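Local atomic coordinates of arabinose metabolism transcriptional repressor (Bacillus subtilis, PDB entry 5D4S), a protein that binds operator DNA through a winged helix-turn-helix domain of the GntR family and so probably represses arabinose-utilisation genes. Residues 78-81 and 85-88; 34-39 and 74-79; 52-57 and 62-67. One frame throughout, in Å; residues are numbered along the deposited sequence.

Contact 1 of 3, residues 78-81 and 85-88; sequences YSVQ and TFVA. With nucleotides of chain C; nucleotides of chain D.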
loop_
_atom_site.group_PDB
_atom_site.type_symbol
_atom_site.label_atom_id
_atom_site.label_comp_id
_atom_site.label_asym_id
_atom_site.label_seq_id
_atom_site.Cartn_x
_atom_site.Cartn_y
_atom_site.Cartn_z
ATOM N N TYR B 78 -4.840 0.680 -12.182
ATOM C CA TYR B 78 -5.085 2.089 -11.866
ATOM C C TYR B 78 -6.512 2.278 -11.370
ATOM O O TYR B 78 -7.399 1.512 -11.724
ATOM C CB TYR B 78 -4.809 2.999 -13.072
ATOM C CG TYR B 78 -5.735 2.829 -14.259
ATOM C CD1 TYR B 78 -5.441 1.925 -15.267
ATOM C CD2 TYR B 78 -6.886 3.604 -14.391
ATOM C CE1 TYR B 78 -6.275 1.772 -16.364
ATOM C CE2 TYR B 78 -7.724 3.459 -15.491
ATOM C CZ TYR B 78 -7.409 2.544 -16.470
ATOM O OH TYR B 78 -8.230 2.385 -17.565
ATOM N N SER B 79 -6.717 3.292 -10.533
ATOM C CA SER B 79 -8.004 3.504 -9.888
ATOM C C SER B 79 -8.602 4.848 -10.263
ATOM O O SER B 79 -7.882 5.822 -10.461
ATOM C CB SER B 79 -7.864 3.410 -8.369
ATOM O OG SER B 79 -7.576 2.088 -7.953
ATOM N N VAL B 80 -9.925 4.879 -10.366
ATOM C CA VAL B 80 -10.699 6.109 -10.532
ATOM C C VAL B 80 -11.723 6.124 -9.415
ATOM O O VAL B 80 -12.539 5.197 -9.326
ATOM C CB VAL B 80 -11.433 6.173 -11.892
ATOM C CG1 VAL B 80 -12.182 7.490 -12.022
ATOM C CG2 VAL B 80 -10.464 5.992 -13.047
ATOM N N GLN B 81 -11.714 7.135 -8.553
ATOM C CA GLN B 81 -12.604 7.022 -7.406
ATOM C C GLN B 81 -14.032 7.217 -7.877
ATOM O O GLN B 81 -14.317 8.053 -8.737
ATOM C CB GLN B 81 -12.236 7.984 -6.277
ATOM C CG GLN B 81 -12.877 9.294 -6.241
ATOM C CD GLN B 81 -12.560 10.053 -4.957
ATOM O OE1 GLN B 81 -13.267 9.954 -3.951
ATOM N NE2 GLN B 81 -11.444 10.761 -4.973
ATOM N N THR B 85 -11.463 0.071 -10.381
ATOM C CA THR B 85 -10.048 -0.199 -10.525
ATOM C C THR B 85 -9.892 -1.086 -11.753
ATOM O O THR B 85 -10.697 -1.995 -11.981
ATOM C CB THR B 85 -9.470 -0.847 -9.233
ATOM O OG1 THR B 85 -9.546 0.105 -8.164
ATOM C CG2 THR B 85 -8.016 -1.268 -9.416
ATOM N N PHE B 86 -8.879 -0.789 -12.562
ATOM C CA PHE B 86 -8.739 -1.350 -13.902
ATOM C C PHE B 86 -7.332 -1.886 -14.144
ATOM O O PHE B 86 -6.380 -1.381 -13.545
ATOM C CB PHE B 86 -9.053 -0.287 -14.958
ATOM C CG PHE B 86 -10.384 0.409 -14.757
ATOM C CD1 PHE B 86 -10.533 1.400 -13.801
ATOM C CD2 PHE B 86 -11.468 0.079 -15.536
ATOM C CE1 PHE B 86 -11.750 2.035 -13.613
ATOM C CE2 PHE B 86 -12.690 0.721 -15.362
ATOM C CZ PHE B 86 -12.827 1.697 -14.398
ATOM N N VAL B 87 -7.202 -2.880 -15.031
ATOM C CA VAL B 87 -5.883 -3.349 -15.481
ATOM C C VAL B 87 -5.217 -2.253 -16.290
ATOM O O VAL B 87 -5.808 -1.711 -17.220
ATOM C CB VAL B 87 -5.955 -4.653 -16.341
ATOM C CG1 VAL B 87 -4.625 -4.940 -17.063
ATOM C CG2 VAL B 87 -6.282 -5.822 -15.475
ATOM N N ALA B 88 -3.991 -1.914 -15.915
ATOM C CA ALA B 88 -3.238 -0.904 -16.634
ATOM C C ALA B 88 -2.895 -1.404 -18.031
ATOM O O ALA B 88 -2.592 -2.588 -18.227
ATOM C CB ALA B 88 -1.990 -0.544 -15.873
ATOM O OXT ALA B 88 -2.928 -0.640 -18.998
ATOM P P DT C 8 -14.288 0.133 -6.271
ATOM O OP1 DT C 8 -13.562 -0.584 -7.341
ATOM O OP2 DT C 8 -14.833 -0.596 -5.089
ATOM O "O5'" DT C 8 -13.457 1.427 -5.853
ATOM C "C5'" DT C 8 -12.941 2.271 -6.884
ATOM C "C4'" DT C 8 -12.441 3.594 -6.338
ATOM O "O4'" DT C 8 -13.488 4.224 -5.552
ATOM C "C3'" DT C 8 -11.210 3.508 -5.422
ATOM O "O3'" DT C 8 -10.357 4.604 -5.695
ATOM C "C2'" DT C 8 -11.826 3.617 -4.033
ATOM C "C1'" DT C 8 -12.972 4.583 -4.301
ATOM N N1 DT C 8 -14.059 4.524 -3.287
ATOM C C2 DT C 8 -14.482 5.696 -2.713
ATOM O O2 DT C 8 -14.047 6.785 -3.023
ATOM N N3 DT C 8 -15.460 5.553 -1.789
ATOM C C4 DT C 8 -16.037 4.385 -1.360
ATOM O O4 DT C 8 -16.923 4.375 -0.505
ATOM C C5 DT C 8 -15.534 3.186 -1.982
ATOM C C7 DT C 8 -16.077 1.845 -1.585
ATOM C C6 DT C 8 -14.575 3.314 -2.907
ATOM P P DA D 17 -13.945 15.435 -5.932
ATOM O OP1 DA D 17 -12.596 15.932 -6.269
ATOM O OP2 DA D 17 -15.121 16.328 -5.857
ATOM O "O5'" DA D 17 -14.256 14.301 -6.988
ATOM C "C5'" DA D 17 -13.370 13.223 -7.113
ATOM C "C4'" DA D 17 -14.041 12.108 -7.860
ATOM O "O4'" DA D 17 -15.040 11.505 -7.009
ATOM C "C3'" DA D 17 -14.745 12.535 -9.141
ATOM O "O3'" DA D 17 -14.198 11.778 -10.191
ATOM C "C2'" DA D 17 -16.234 12.210 -8.888
ATOM C "C1'" DA D 17 -16.163 11.165 -7.766
ATOM N N9 DA D 17 -17.309 11.176 -6.846
ATOM C C8 DA D 17 -17.793 12.249 -6.133
ATOM N N7 DA D 17 -18.827 11.956 -5.369
ATOM C C5 DA D 17 -19.024 10.597 -5.580
ATOM C C6 DA D 17 -19.955 9.669 -5.060
ATOM N N6 DA D 17 -20.916 9.976 -4.171
ATOM N N1 DA D 17 -19.858 8.398 -5.485
ATOM C C2 DA D 17 -18.909 8.071 -6.363
ATOM N N3 DA D 17 -17.992 8.845 -6.924
ATOM C C4 DA D 17 -18.095 10.104 -6.487
ATOM P P DG C 9 -9.031 4.883 -4.831
ATOM O OP1 DG C 9 -8.091 5.459 -5.811
ATOM O OP2 DG C 9 -8.659 3.664 -4.081
ATOM O "O5'" DG C 9 -9.469 6.022 -3.826
ATOM C "C5'" DG C 9 -9.671 7.337 -4.330
ATOM C "C4'" DG C 9 -9.599 8.335 -3.221
ATOM O "O4'" DG C 9 -10.791 8.216 -2.392
ATOM C "C3'" DG C 9 -8.391 8.132 -2.303
ATOM O "O3'" DG C 9 -7.780 9.394 -2.056
ATOM C "C2'" DG C 9 -8.987 7.497 -1.049
ATOM C "C1'" DG C 9 -10.432 7.990 -1.046
ATOM N N9 DG C 9 -11.378 7.018 -0.474
ATOM C C8 DG C 9 -11.580 5.710 -0.863
ATOM N N7 DG C 9 -12.505 5.095 -0.163
ATOM C C5 DG C 9 -12.942 6.059 0.740
ATOM C C6 DG C 9 -13.930 5.988 1.763
ATOM O O6 DG C 9 -14.647 5.032 2.083
ATOM N N1 DG C 9 -14.053 7.196 2.445
ATOM C C2 DG C 9 -13.316 8.328 2.167
ATOM N N2 DG C 9 -13.563 9.401 2.920
ATOM N N3 DG C 9 -12.403 8.408 1.217
ATOM C C4 DG C 9 -12.258 7.242 0.554
#

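Contact 2 of 3, residues 34-39 and 74-79; sequences SWINQG and QGLLYS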
loop_
_atom_site.group_PDB
_atom_site.type_symbol
_atom_site.label_atom_id
_atom_site.label_comp_id
_atom_site.label_asym_id
_atom_site.label_seq_id
_atom_site.Cartn_x
_atom_site.Cartn_y
_atom_site.Cartn_z
ATOM N N SER B 34 -2.343 -12.675 -10.857
ATOM C CA SER B 34 -2.439 -13.899 -11.651
ATOM C C SER B 34 -3.612 -13.803 -12.624
ATOM O O SER B 34 -3.605 -14.456 -13.653
ATOM C CB SER B 34 -2.605 -15.142 -10.769
ATOM O OG SER B 34 -3.967 -15.296 -10.377
ATOM N N TRP B 35 -4.618 -12.997 -12.290
ATOM C CA TRP B 35 -5.725 -12.734 -13.221
ATOM C C TRP B 35 -5.235 -11.938 -14.427
ATOM O O TRP B 35 -5.518 -12.274 -15.570
ATOM C CB TRP B 35 -6.846 -11.969 -12.532
ATOM C CG TRP B 35 -7.477 -12.692 -11.396
ATOM C CD1 TRP B 35 -7.417 -14.036 -11.127
ATOM C CD2 TRP B 35 -8.277 -12.111 -10.376
ATOM N NE1 TRP B 35 -8.132 -14.317 -9.985
ATOM C CE2 TRP B 35 -8.676 -13.149 -9.509
ATOM C CE3 TRP B 35 -8.708 -10.800 -10.110
ATOM C CZ2 TRP B 35 -9.469 -12.923 -8.388
ATOM C CZ3 TRP B 35 -9.495 -10.574 -9.001
ATOM C CH2 TRP B 35 -9.864 -11.631 -8.148
ATOM N N ILE B 36 -4.498 -10.864 -14.158
ATOM C CA ILE B 36 -3.646 -10.265 -15.172
ATOM C C ILE B 36 -2.582 -11.328 -15.448
ATOM O O ILE B 36 -2.608 -12.374 -14.825
ATOM C CB ILE B 36 -3.031 -8.930 -14.689
ATOM C CG1 ILE B 36 -4.034 -8.182 -13.816
ATOM C CG2 ILE B 36 -2.629 -8.046 -15.864
ATOM C CD1 ILE B 36 -3.505 -6.877 -13.271
ATOM N N ASN B 37 -1.645 -11.089 -16.353
ATOM C CA ASN B 37 -0.718 -12.147 -16.789
ATOM C C ASN B 37 -1.478 -13.250 -17.522
ATOM O O ASN B 37 -1.221 -13.487 -18.695
ATOM C CB ASN B 37 0.081 -12.770 -15.624
ATOM C CG ASN B 37 0.845 -11.743 -14.808
ATOM O OD1 ASN B 37 0.686 -10.535 -14.984
ATOM N ND2 ASN B 37 1.677 -12.228 -13.891
ATOM N N GLN B 38 -2.421 -13.908 -16.843
ATOM C CA GLN B 38 -3.196 -14.991 -17.461
ATOM C C GLN B 38 -4.257 -14.486 -18.427
ATOM O O GLN B 38 -4.994 -15.273 -19.018
ATOM C CB GLN B 38 -3.856 -15.867 -16.396
ATOM C CG GLN B 38 -2.879 -16.753 -15.650
ATOM C CD GLN B 38 -3.565 -17.712 -14.704
ATOM O OE1 GLN B 38 -4.669 -18.179 -14.973
ATOM N NE2 GLN B 38 -2.913 -18.009 -13.585
ATOM N N GLY B 39 -4.336 -13.173 -18.582
ATOM C CA GLY B 39 -5.235 -12.580 -19.551
ATOM C C GLY B 39 -6.701 -12.658 -19.179
ATOM O O GLY B 39 -7.551 -12.345 -20.000
ATOM N N GLN B 74 2.834 -0.594 -8.492
ATOM C CA GLN B 74 3.656 -1.328 -9.457
ATOM C C GLN B 74 3.329 -0.961 -10.898
ATOM O O GLN B 74 4.071 -1.304 -11.813
ATOM C CB GLN B 74 3.481 -2.834 -9.291
ATOM C CG GLN B 74 4.050 -3.412 -8.021
ATOM C CD GLN B 74 3.733 -4.886 -7.895
ATOM O OE1 GLN B 74 3.613 -5.591 -8.897
ATOM N NE2 GLN B 74 3.578 -5.357 -6.662
ATOM N N GLY B 75 2.205 -0.288 -11.101
ATOM C CA GLY B 75 1.781 0.076 -12.442
ATOM C C GLY B 75 0.994 -1.025 -13.125
ATOM O O GLY B 75 0.824 -1.008 -14.341
ATOM N N LEU B 76 0.513 -1.982 -12.339
ATOM C CA LEU B 76 -0.284 -3.090 -12.856
ATOM C C LEU B 76 -1.768 -2.723 -12.946
ATOM O O LEU B 76 -2.495 -3.235 -13.797
ATOM C CB LEU B 76 -0.106 -4.320 -11.969
ATOM C CG LEU B 76 0.025 -5.685 -12.645
ATOM C CD1 LEU B 76 1.227 -5.732 -13.578
ATOM C CD2 LEU B 76 0.127 -6.782 -11.597
ATOM N N LEU B 77 -2.213 -1.844 -12.051
ATOM C CA LEU B 77 -3.608 -1.401 -11.994
ATOM C C LEU B 77 -3.685 0.108 -11.860
ATOM O O LEU B 77 -2.722 0.742 -11.438
ATOM C CB LEU B 77 -4.343 -2.013 -10.804
ATOM C CG LEU B 77 -4.401 -3.514 -10.540
ATOM C CD1 LEU B 77 -4.997 -3.716 -9.163
ATOM C CD2 LEU B 77 -5.260 -4.184 -11.594
ATOM N N TYR B 78 -4.840 0.680 -12.182
ATOM C CA TYR B 78 -5.085 2.089 -11.866
ATOM C C TYR B 78 -6.512 2.278 -11.370
ATOM O O TYR B 78 -7.399 1.512 -11.724
ATOM C CB TYR B 78 -4.809 2.999 -13.072
ATOM C CG TYR B 78 -5.735 2.829 -14.259
ATOM C CD1 TYR B 78 -5.441 1.925 -15.267
ATOM C CD2 TYR B 78 -6.886 3.604 -14.391
ATOM C CE1 TYR B 78 -6.275 1.772 -16.364
ATOM C CE2 TYR B 78 -7.724 3.459 -15.491
ATOM C CZ TYR B 78 -7.409 2.544 -16.470
ATOM O OH TYR B 78 -8.230 2.385 -17.565
ATOM N N SER B 79 -6.717 3.292 -10.533
ATOM C CA SER B 79 -8.004 3.504 -9.888
ATOM C C SER B 79 -8.602 4.848 -10.263
ATOM O O SER B 79 -7.882 5.822 -10.461
ATOM C CB SER B 79 -7.864 3.410 -8.369
ATOM O OG SER B 79 -7.576 2.088 -7.953
#

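Contact 3 of 3, residues 52-57 and 62-67; sequences ELMQQF and HTIRKA. With nucleotides of chain D; nucleotides of chain C.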
loop_
_atom_site.group_PDB
_atom_site.type_symbol
_atom_site.label_atom_id
_atom_site.label_comp_id
_atom_site.label_asym_id
_atom_site.label_seq_id
_atom_site.Cartn_x
_atom_site.Cartn_y
_atom_site.Cartn_z
ATOM N N GLU B 52 -16.760 -6.605 -3.448
ATOM C CA GLU B 52 -16.774 -7.918 -4.081
ATOM C C GLU B 52 -15.499 -8.666 -3.707
ATOM O O GLU B 52 -15.540 -9.852 -3.386
ATOM C CB GLU B 52 -16.905 -7.794 -5.593
ATOM C CG GLU B 52 -18.308 -7.348 -6.013
ATOM C CD GLU B 52 -18.424 -7.055 -7.477
ATOM O OE1 GLU B 52 -17.382 -6.831 -8.125
ATOM O OE2 GLU B 52 -19.561 -7.063 -7.986
ATOM N N LEU B 53 -14.372 -7.966 -3.743
ATOM C CA LEU B 53 -13.092 -8.586 -3.391
ATOM C C LEU B 53 -13.048 -8.989 -1.915
ATOM O O LEU B 53 -12.532 -10.062 -1.577
ATOM C CB LEU B 53 -11.929 -7.651 -3.725
ATOM C CG LEU B 53 -11.739 -7.434 -5.229
ATOM C CD1 LEU B 53 -10.682 -6.385 -5.507
ATOM C CD2 LEU B 53 -11.404 -8.738 -5.940
ATOM N N MET B 54 -13.585 -8.136 -1.045
ATOM C CA MET B 54 -13.692 -8.434 0.387
ATOM C C MET B 54 -14.428 -9.736 0.610
ATOM O O MET B 54 -13.976 -10.612 1.354
ATOM C CB MET B 54 -14.436 -7.325 1.131
ATOM C CG MET B 54 -13.713 -6.016 1.208
ATOM S SD MET B 54 -14.832 -4.750 1.828
ATOM C CE MET B 54 -15.288 -5.470 3.394
ATOM N N GLN B 55 -15.587 -9.847 -0.033
ATOM C CA GLN B 55 -16.417 -11.031 0.155
ATOM C C GLN B 55 -15.812 -12.264 -0.502
ATOM O O GLN B 55 -15.960 -13.380 -0.010
ATOM C CB GLN B 55 -17.828 -10.771 -0.380
ATOM C CG GLN B 55 -18.597 -9.758 0.458
ATOM C CD GLN B 55 -19.678 -9.027 -0.326
ATOM O OE1 GLN B 55 -19.960 -9.357 -1.480
ATOM N NE2 GLN B 55 -20.293 -8.027 0.304
ATOM N N GLN B 56 -15.114 -12.076 -1.611
ATOM C CA GLN B 56 -14.667 -13.237 -2.359
ATOM C C GLN B 56 -13.340 -13.796 -1.822
ATOM O O GLN B 56 -13.081 -14.999 -1.934
ATOM C CB GLN B 56 -14.581 -12.884 -3.842
ATOM C CG GLN B 56 -16.004 -12.758 -4.440
ATOM C CD GLN B 56 -16.063 -12.037 -5.770
ATOM O OE1 GLN B 56 -15.043 -11.776 -6.400
ATOM N NE2 GLN B 56 -17.271 -11.700 -6.197
ATOM N N PHE B 57 -12.535 -12.937 -1.208
ATOM C CA PHE B 57 -11.287 -13.372 -0.556
ATOM C C PHE B 57 -11.455 -13.555 0.951
ATOM O O PHE B 57 -10.560 -14.089 1.632
ATOM C CB PHE B 57 -10.160 -12.367 -0.825
ATOM C CG PHE B 57 -9.580 -12.473 -2.203
ATOM C CD1 PHE B 57 -8.861 -13.592 -2.582
ATOM C CD2 PHE B 57 -9.747 -11.450 -3.122
ATOM C CE1 PHE B 57 -8.330 -13.700 -3.853
ATOM C CE2 PHE B 57 -9.224 -11.556 -4.392
ATOM C CZ PHE B 57 -8.510 -12.679 -4.757
ATOM N N HIS B 62 -9.511 -3.036 4.328
ATOM C CA HIS B 62 -8.121 -2.625 4.521
ATOM C C HIS B 62 -7.138 -3.533 3.785
ATOM O O HIS B 62 -6.206 -3.066 3.122
ATOM C CB HIS B 62 -7.781 -2.600 6.015
ATOM C CG HIS B 62 -6.321 -2.409 6.298
ATOM N ND1 HIS B 62 -5.762 -1.167 6.534
ATOM C CD2 HIS B 62 -5.302 -3.297 6.370
ATOM C CE1 HIS B 62 -4.467 -1.307 6.761
ATOM N NE2 HIS B 62 -4.162 -2.587 6.657
ATOM N N THR B 63 -7.342 -4.840 3.897
ATOM C CA THR B 63 -6.437 -5.767 3.247
ATOM C C THR B 63 -6.549 -5.650 1.725
ATOM O O THR B 63 -5.530 -5.621 1.016
ATOM C CB THR B 63 -6.715 -7.192 3.738
ATOM O OG1 THR B 63 -6.318 -7.281 5.115
ATOM C CG2 THR B 63 -5.959 -8.237 2.912
ATOM N N ILE B 64 -7.775 -5.538 1.214
ATOM C CA ILE B 64 -7.960 -5.405 -0.229
ATOM C C ILE B 64 -7.269 -4.138 -0.727
ATOM O O ILE B 64 -6.602 -4.143 -1.767
ATOM C CB ILE B 64 -9.460 -5.354 -0.626
ATOM C CG1 ILE B 64 -10.144 -6.704 -0.387
ATOM C CG2 ILE B 64 -9.618 -4.947 -2.096
ATOM C CD1 ILE B 64 -9.466 -7.886 -1.114
ATOM N N ARG B 65 -7.411 -3.058 0.033
ATOM C CA ARG B 65 -6.856 -1.775 -0.374
ATOM C C ARG B 65 -5.337 -1.784 -0.311
ATOM O O ARG B 65 -4.677 -1.155 -1.125
ATOM C CB ARG B 65 -7.429 -0.639 0.483
ATOM C CG ARG B 65 -8.872 -0.232 0.010
ATOM C CD ARG B 65 -9.341 1.031 0.712
ATOM N NE ARG B 65 -8.444 2.126 0.374
ATOM C CZ ARG B 65 -8.504 2.802 -0.769
ATOM N NH1 ARG B 65 -9.448 2.517 -1.662
ATOM N NH2 ARG B 65 -7.627 3.761 -1.012
ATOM N N LYS B 66 -4.780 -2.487 0.660
ATOM C CA LYS B 66 -3.335 -2.659 0.697
ATOM C C LYS B 66 -2.867 -3.416 -0.558
ATOM O O LYS B 66 -1.927 -2.979 -1.236
ATOM C CB LYS B 66 -2.941 -3.378 1.986
ATOM C CG LYS B 66 -1.503 -3.944 2.039
ATOM C CD LYS B 66 -0.462 -2.852 1.985
ATOM C CE LYS B 66 0.859 -3.363 2.582
ATOM N NZ LYS B 66 1.999 -2.547 2.148
ATOM N N ALA B 67 -3.524 -4.530 -0.886
ATOM C CA ALA B 67 -3.138 -5.281 -2.085
ATOM C C ALA B 67 -3.206 -4.451 -3.367
ATOM O O ALA B 67 -2.265 -4.407 -4.193
ATOM C CB ALA B 67 -4.016 -6.527 -2.237
ATOM P P DC D 10 -8.342 -9.302 7.631
ATOM O OP1 DC D 10 -8.492 -10.761 7.516
ATOM O OP2 DC D 10 -8.073 -8.455 6.446
ATOM O "O5'" DC D 10 -9.598 -8.781 8.422
ATOM C "C5'" DC D 10 -10.117 -9.572 9.484
ATOM C "C4'" DC D 10 -10.569 -8.691 10.625
ATOM O "O4'" DC D 10 -9.433 -7.957 11.135
ATOM C "C3'" DC D 10 -11.533 -7.579 10.242
ATOM O "O3'" DC D 10 -12.864 -8.069 10.091
ATOM C "C2'" DC D 10 -11.410 -6.682 11.456
ATOM C "C1'" DC D 10 -9.903 -6.751 11.719
ATOM N N1 DC D 10 -9.187 -5.595 11.145
ATOM C C2 DC D 10 -9.139 -4.412 11.879
ATOM O O2 DC D 10 -9.662 -4.392 13.001
ATOM N N3 DC D 10 -8.513 -3.328 11.352
ATOM C C4 DC D 10 -7.959 -3.411 10.142
ATOM N N4 DC D 10 -7.341 -2.329 9.661
ATOM C C5 DC D 10 -8.015 -4.607 9.371
ATOM C C6 DC D 10 -8.641 -5.666 9.904
ATOM P P DA D 9 -2.143 -9.988 6.757
ATOM O OP1 DA D 9 -2.331 -11.455 6.787
ATOM O OP2 DA D 9 -2.075 -9.258 5.470
ATOM O "O5'" DA D 9 -3.367 -9.379 7.558
ATOM C "C5'" DA D 9 -3.775 -9.978 8.758
ATOM C "C4'" DA D 9 -4.875 -9.168 9.365
ATOM O "O4'" DA D 9 -4.319 -7.971 9.959
ATOM C "C3'" DA D 9 -5.928 -8.652 8.345
ATOM O "O3'" DA D 9 -7.165 -9.136 8.708
ATOM C "C2'" DA D 9 -5.878 -7.151 8.515
ATOM C "C1'" DA D 9 -5.323 -7.026 9.918
ATOM N N9 DA D 9 -4.787 -5.703 10.206
ATOM C C8 DA D 9 -3.916 -4.977 9.449
ATOM N N7 DA D 9 -3.637 -3.802 9.953
ATOM C C5 DA D 9 -4.402 -3.749 11.108
ATOM C C6 DA D 9 -4.563 -2.756 12.098
ATOM N N6 DA D 9 -3.941 -1.568 12.062
ATOM N N1 DA D 9 -5.394 -3.026 13.118
ATOM C C2 DA D 9 -6.026 -4.207 13.154
ATOM N N3 DA D 9 -5.961 -5.212 12.282
ATOM C C4 DA D 9 -5.122 -4.909 11.270
ATOM P P DG C 9 -9.031 4.883 -4.831
ATOM O OP1 DG C 9 -8.091 5.459 -5.811
ATOM O OP2 DG C 9 -8.659 3.664 -4.081
ATOM O "O5'" DG C 9 -9.469 6.022 -3.826
ATOM C "C5'" DG C 9 -9.671 7.337 -4.330
ATOM C "C4'" DG C 9 -9.599 8.335 -3.221
ATOM O "O4'" DG C 9 -10.791 8.216 -2.392
ATOM C "C3'" DG C 9 -8.391 8.132 -2.303
ATOM O "O3'" DG C 9 -7.780 9.394 -2.056
ATOM C "C2'" DG C 9 -8.987 7.497 -1.049
ATOM C "C1'" DG C 9 -10.432 7.990 -1.046
ATOM N N9 DG C 9 -11.378 7.018 -0.474
ATOM C C8 DG C 9 -11.580 5.710 -0.863
ATOM N N7 DG C 9 -12.505 5.095 -0.163
ATOM C C5 DG C 9 -12.942 6.059 0.740
ATOM C C6 DG C 9 -13.930 5.988 1.763
ATOM O O6 DG C 9 -14.647 5.032 2.083
ATOM N N1 DG C 9 -14.053 7.196 2.445
ATOM C C2 DG C 9 -13.316 8.328 2.167
ATOM N N2 DG C 9 -13.563 9.401 2.920
ATOM N N3 DG C 9 -12.403 8.408 1.217
ATOM C C4 DG C 9 -12.258 7.242 0.554
#

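Contact 1 of 3, residues 78-81 and 85-88
The Tyr78 ring lies across the root of Phe86, on one side of the two-stranded antiparallel hairpin that forms the wing of this winged helix-turn-helix domain. Phe86 CB sits off centre over one face of the tyrosine ring, 3.9 Å from the centroid of the Tyr78 ring and 23° off its normal, a CH-pi contact. The two rings are close to parallel, planes at 18°, but strongly displaced, with little face-to-face overlap. Tyr78 takes the less roomy rotamer, with CG lodged between its own N and carbonyl carbon (chi1 66°), and this swings the ring back over the neighbouring strand. Ala88 CA meets its edge at 3.8 Å from Tyr78 CD1, and the hydroxyl beyond reaches Asp44, whose OD1 hydrogen-bonds it. Further along the same side, Val80 CG2 touches Phe86 CE1 obliquely.

Underneath, Tyr78 and Phe86 form a hydrogen-bonded antiparallel pair: Tyr78 N gives to Phe86 O, and Phe86 N to Tyr78 O, each at 2.9 Å. Ser79 and Thr85 are the adjoining non-hydrogen-bonded pair, and their side chains point to the other side of the sheet, where Ser79 touches Val72 and Thr85 touches Ile68 of helix 61-74. There Ser79 OG and Thr85 OG1 are joined by a 2.8 Å hydrogen bond. Each hydroxyl stands anti to its carbonyl carbon, which turns the two oxygens toward one another.

Beyond the pairing the strand runs onto the operator. Gln81 lies among sugars of both DNA strands, consistent with a wing reaching the minor groove, while Val80 O comes to 3.4 Å from C4' of DT8 of chain C and Ser79 CB to 3.3 Å from OP1 of DG9 of chain C.

Contact 2 of 3, residues 34-39 and 74-79
Leu76 O takes a backbone hydrogen bond from Ala88, which ties the residues leading into strand 77-80 to the C-terminal end of the hairpin. From the same residue the Leu76 side chain points toward Ile36, and the rest of the contact is apolar. Ile36 reaches across with its last carbon: CD1 lies 3.6 Å from Leu77 CD2 and 3.8 Å from Leu76 CG, a single methyl wedged against two successive leucines. Its chain is stretched at the end (chi2 179°), which pushes CD1 outward to meet them. Leu76 lies alongside, running counter to it, whereas Leu77 arrives at a slant and offers one methyl.

In the winged-helix fold this is where the end of helix 24-35 meets the start of the wing. Ile36 is the first residue beyond that helix, and Gly75 ends helix 61-74 in a Schellman motif, its positive phi turning the chain toward the strand. Around the methyl cluster, Leu71 of helix 61-74 lies against both leucines. Leu77, the buried member of the trio, also rests on Val72 and Thr85.

Contact 3 of 3, residues 52-57 and 62-67
Ile64 is the bump that helix 61-74 presses into helix 50-57, and Leu53, Met54 and Phe57 shape the hollow that receives it. Its tip, CD1, goes deepest, 3.6 Å from Leu53 CB and 4.1 Å from Phe57 CD2. CG1 settles against the start of the next residue, 3.8 Å from Met54 N, with Met54 CG beside it, while the other branch, CG2, lies 3.9 Å from Leu53 CD1. Ile64 crosses both Leu53 and Phe57 at about a right angle, so the branched side chain plugs the hollow crosswise. The short helical segments cross at 108°, their axes 9.5 Å apart.

The neighbours of Ile64 face the DNA. His62 CB points away from helix 50-57, and with CG anti to the backbone N (chi1 171°) the ring lies against DC10 of chain D, whose N4 stands over one face, 3.5 Å from His62 CG. An alanine here removes the ring, which would probably open a gap beside N4 of DC10 and N7 of DA9 of chain D. Thr63 OG1 hydrogen-bonds OP2 of that DC10, modelled doubtfully short, and Arg65, also salt-bridged to Glu50, donates from NH1 to OP2 of DG9 of chain C at 2.8 Å. Two helices packed across a short turn, the second laid against DNA bases and backbone, form the helix-turn-helix, with 61-74 as recognition helix.

How the contacts relate
Contacts 1 and 2 share Tyr78 and Ser79 on strand 77-80, and their centres are 10 Å apart; Val87 CG2 packs on Ile36 CG1 at 3.7 Å, linking the hairpin to the end of helix 24-35. Contact 3 lies about 15 Å, centre to centre, from each of the others. It touches contact 2 through Trp35, whose CZ2 is 3.8 Å from Phe57 CZ, but stays about 7 Å from contact 1 at the nearest atoms. The operator bridges that interval: the phosphate of DG9 of chain C meets Ser79 of contact 1 and Arg65 of contact 3, so wing and recognition helix converge on one nucleotide.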